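Local coordinates for protein D-alanine--D-alanine ligase (Coxiella burnetii, PDB 3TQT) that joins two D-alanine molecules into D-alanyl-D-alanine at the expense of ATP, supplying the dipeptide for peptidoglycan synthesis, at residues K4-L10 / S98-P104. Numbering follows the deposited sequence.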
loop_
_atom_site.group_PDB
_atom_site.type_symbol
_atom_site.label_atom_id
_atom_site.label_comp_id
_atom_site.label_asym_id
_atom_site.label_seq_id
_atom_site.Cartn_x
_atom_site.Cartn_y
_atom_site.Cartn_z
ATOM N N LYS A 4 -7.998 -17.106 -26.394
ATOM C CA LYS A 4 -8.466 -16.903 -25.023
ATOM C C LYS A 4 -7.498 -16.044 -24.213
ATOM O O LYS A 4 -6.308 -15.958 -24.520
ATOM C CB LYS A 4 -8.701 -18.245 -24.324
ATOM C CG LYS A 4 -9.707 -19.124 -25.038
ATOM C CD LYS A 4 -9.968 -20.421 -24.299
ATOM C CE LYS A 4 -10.928 -21.316 -25.087
ATOM N NZ LYS A 4 -11.362 -22.465 -24.243
ATOM N N LEU A 5 -8.023 -15.391 -23.188
ATOM C CA LEU A 5 -7.198 -14.618 -22.284
ATOM C C LEU A 5 -6.675 -15.570 -21.232
ATOM O O LEU A 5 -7.426 -16.399 -20.727
ATOM C CB LEU A 5 -8.044 -13.553 -21.585
ATOM C CG LEU A 5 -8.470 -12.364 -22.432
ATOM C CD1 LEU A 5 -9.470 -11.503 -21.674
ATOM C CD2 LEU A 5 -7.239 -11.560 -22.807
ATOM N N HIS A 6 -5.401 -15.444 -20.891
ATOM C CA HIS A 6 -4.828 -16.261 -19.821
ATOM C C HIS A 6 -5.071 -15.596 -18.480
ATOM O O HIS A 6 -4.641 -14.471 -18.257
ATOM C CB HIS A 6 -3.322 -16.427 -20.009
ATOM C CG HIS A 6 -2.952 -17.352 -21.123
ATOM N ND1 HIS A 6 -2.800 -18.709 -20.940
ATOM C CD2 HIS A 6 -2.695 -17.115 -22.431
ATOM C CE1 HIS A 6 -2.468 -19.272 -22.088
ATOM N NE2 HIS A 6 -2.401 -18.326 -23.008
ATOM N N ILE A 7 -5.757 -16.305 -17.591
ATOM C CA ILE A 7 -6.059 -15.788 -16.282
ATOM C C ILE A 7 -5.306 -16.643 -15.270
ATOM O O ILE A 7 -5.391 -17.872 -15.316
ATOM C CB ILE A 7 -7.572 -15.894 -16.004
ATOM C CG1 ILE A 7 -8.357 -15.239 -17.141
ATOM C CG2 ILE A 7 -7.921 -15.290 -14.652
ATOM C CD1 ILE A 7 -8.113 -13.743 -17.274
ATOM N N SER A 8 -4.572 -15.989 -14.375
ATOM C CA SER A 8 -3.920 -16.673 -13.258
ATOM C C SER A 8 -4.650 -16.367 -11.953
ATOM O O SER A 8 -4.817 -15.207 -11.577
ATOM C CB SER A 8 -2.467 -16.228 -13.135
ATOM O OG SER A 8 -1.674 -16.851 -14.127
ATOM N N VAL A 9 -5.095 -17.403 -11.264
ATOM C CA VAL A 9 -5.750 -17.198 -9.980
ATOM C C VAL A 9 -4.757 -17.522 -8.874
ATOM O O VAL A 9 -4.203 -18.618 -8.844
ATOM C CB VAL A 9 -7.014 -18.055 -9.863
ATOM C CG1 VAL A 9 -7.741 -17.786 -8.525
ATOM C CG2 VAL A 9 -7.931 -17.780 -11.049
ATOM N N LEU A 10 -4.498 -16.554 -7.995
ATOM C CA LEU A 10 -3.543 -16.751 -6.903
ATOM C C LEU A 10 -4.281 -17.121 -5.641
ATOM O O LEU A 10 -5.232 -16.442 -5.251
ATOM C CB LEU A 10 -2.733 -15.483 -6.637
ATOM C CG LEU A 10 -1.549 -15.148 -7.546
ATOM C CD1 LEU A 10 -1.810 -15.530 -8.993
ATOM C CD2 LEU A 10 -1.189 -13.664 -7.416
ATOM N N SER A 98 2.139 -17.689 -19.637
ATOM C CA SER A 98 1.449 -16.437 -19.905
ATOM C C SER A 98 0.480 -16.090 -18.794
ATOM O O SER A 98 -0.070 -16.968 -18.142
ATOM C CB SER A 98 0.640 -16.574 -21.192
ATOM O OG SER A 98 1.495 -16.721 -22.299
ATOM N N ALA A 99 0.260 -14.794 -18.611
ATOM C CA ALA A 99 -0.834 -14.307 -17.793
ATOM C C ALA A 99 -1.259 -12.959 -18.357
ATOM O O ALA A 99 -0.455 -12.042 -18.463
ATOM C CB ALA A 99 -0.411 -14.186 -16.335
ATOM N N ASP A 100 -2.520 -12.855 -18.747
ATOM C CA ASP A 100 -3.066 -11.602 -19.254
ATOM C C ASP A 100 -3.720 -10.814 -18.142
ATOM O O ASP A 100 -3.917 -9.603 -18.243
ATOM C CB ASP A 100 -4.095 -11.900 -20.333
ATOM C CG ASP A 100 -3.468 -12.523 -21.544
ATOM O OD1 ASP A 100 -2.426 -11.991 -21.978
ATOM O OD2 ASP A 100 -3.995 -13.544 -22.038
ATOM N N CYS A 101 -4.074 -11.519 -17.081
ATOM C CA CYS A 101 -4.684 -10.879 -15.931
ATOM C C CYS A 101 -4.595 -11.811 -14.742
ATOM O O CYS A 101 -4.727 -13.032 -14.875
ATOM C CB CYS A 101 -6.139 -10.488 -16.222
ATOM S SG CYS A 101 -6.976 -9.620 -14.856
ATOM N N VAL A 102 -4.341 -11.232 -13.578
ATOM C CA VAL A 102 -4.185 -12.017 -12.364
ATOM C C VAL A 102 -5.366 -11.762 -11.448
ATOM O O VAL A 102 -5.832 -10.634 -11.321
ATOM C CB VAL A 102 -2.862 -11.672 -11.655
ATOM C CG1 VAL A 102 -2.776 -12.362 -10.313
ATOM C CG2 VAL A 102 -1.675 -12.036 -12.554
ATOM N N PHE A 103 -5.864 -12.825 -10.829
ATOM C CA PHE A 103 -6.960 -12.705 -9.901
ATOM C C PHE A 103 -6.391 -13.025 -8.526
ATOM O O PHE A 103 -6.271 -14.185 -8.162
ATOM C CB PHE A 103 -8.047 -13.712 -10.284
ATOM C CG PHE A 103 -9.444 -13.250 -9.988
ATOM C CD1 PHE A 103 -10.388 -13.165 -11.001
ATOM C CD2 PHE A 103 -9.808 -12.886 -8.707
ATOM C CE1 PHE A 103 -11.665 -12.742 -10.728
ATOM C CE2 PHE A 103 -11.087 -12.469 -8.429
ATOM C CZ PHE A 103 -12.014 -12.397 -9.443
ATOM N N PRO A 104 -5.987 -11.989 -7.774
ATOM C CA PRO A 104 -5.407 -12.251 -6.466
ATOM C C PRO A 104 -6.541 -12.743 -5.566
ATOM O O PRO A 104 -7.554 -12.052 -5.416
ATOM C CB PRO A 104 -4.902 -10.872 -6.012
ATOM C CG PRO A 104 -5.127 -9.942 -7.153
ATOM C CD PRO A 104 -6.166 -10.552 -8.023
HETATM O O HOH W 1 -4.073 -14.394 -24.607
HETATM O O HOH W 2 -2.384 -16.949 -16.665
#
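Strands 5-10 and 101-104 pair in parallel. Ser8 N bonds to Cys101 O (3.0 Å) and Ser8 O to Phe103 N (2.7 Å); Leu10 N to Phe103 O (3.0 Å) continues the series. At the other end the pattern is irregular: His6 O accepts from Asp100 N (2.7 Å) and Cys101 N (3.2 Å), while the m rotamer of Asp100 brings OD2 to His6 N (2.6 Å), where a side chain stands in for a backbone acceptor. A water also links Asp100 OD2 to Lys4 O. The His6 ring, chi1 m, lies with one face against Ser98 CB, a CH-pi contact 3.7 Å from CB to the ring centroid. Ser8 OG is hydrogen-bonded to Trp87 NE1 and, through a second water, linked to Ser98 O. Ile7, Val9, Cys101 and Phe103 share one sheet face; Ile7 (m,m) brings CD1 to 3.9 Å from Cys101 CB, while Phe103, chi1 between wells at -147°, leads its ring away from strand 5-10 and touches Leu344 and Leu347 of helix 340-370, which also packs against Ile7 and Cys101. On the other face Leu10 CD2 meets Val102 CG1 at 3.6 Å, beside helix 115-122. With strand 37-44 along the far edge of 5-10, this is the parallel, helix-flanked core of the Rossmann-like N-terminal domain of D-Ala-D-Ala ligases.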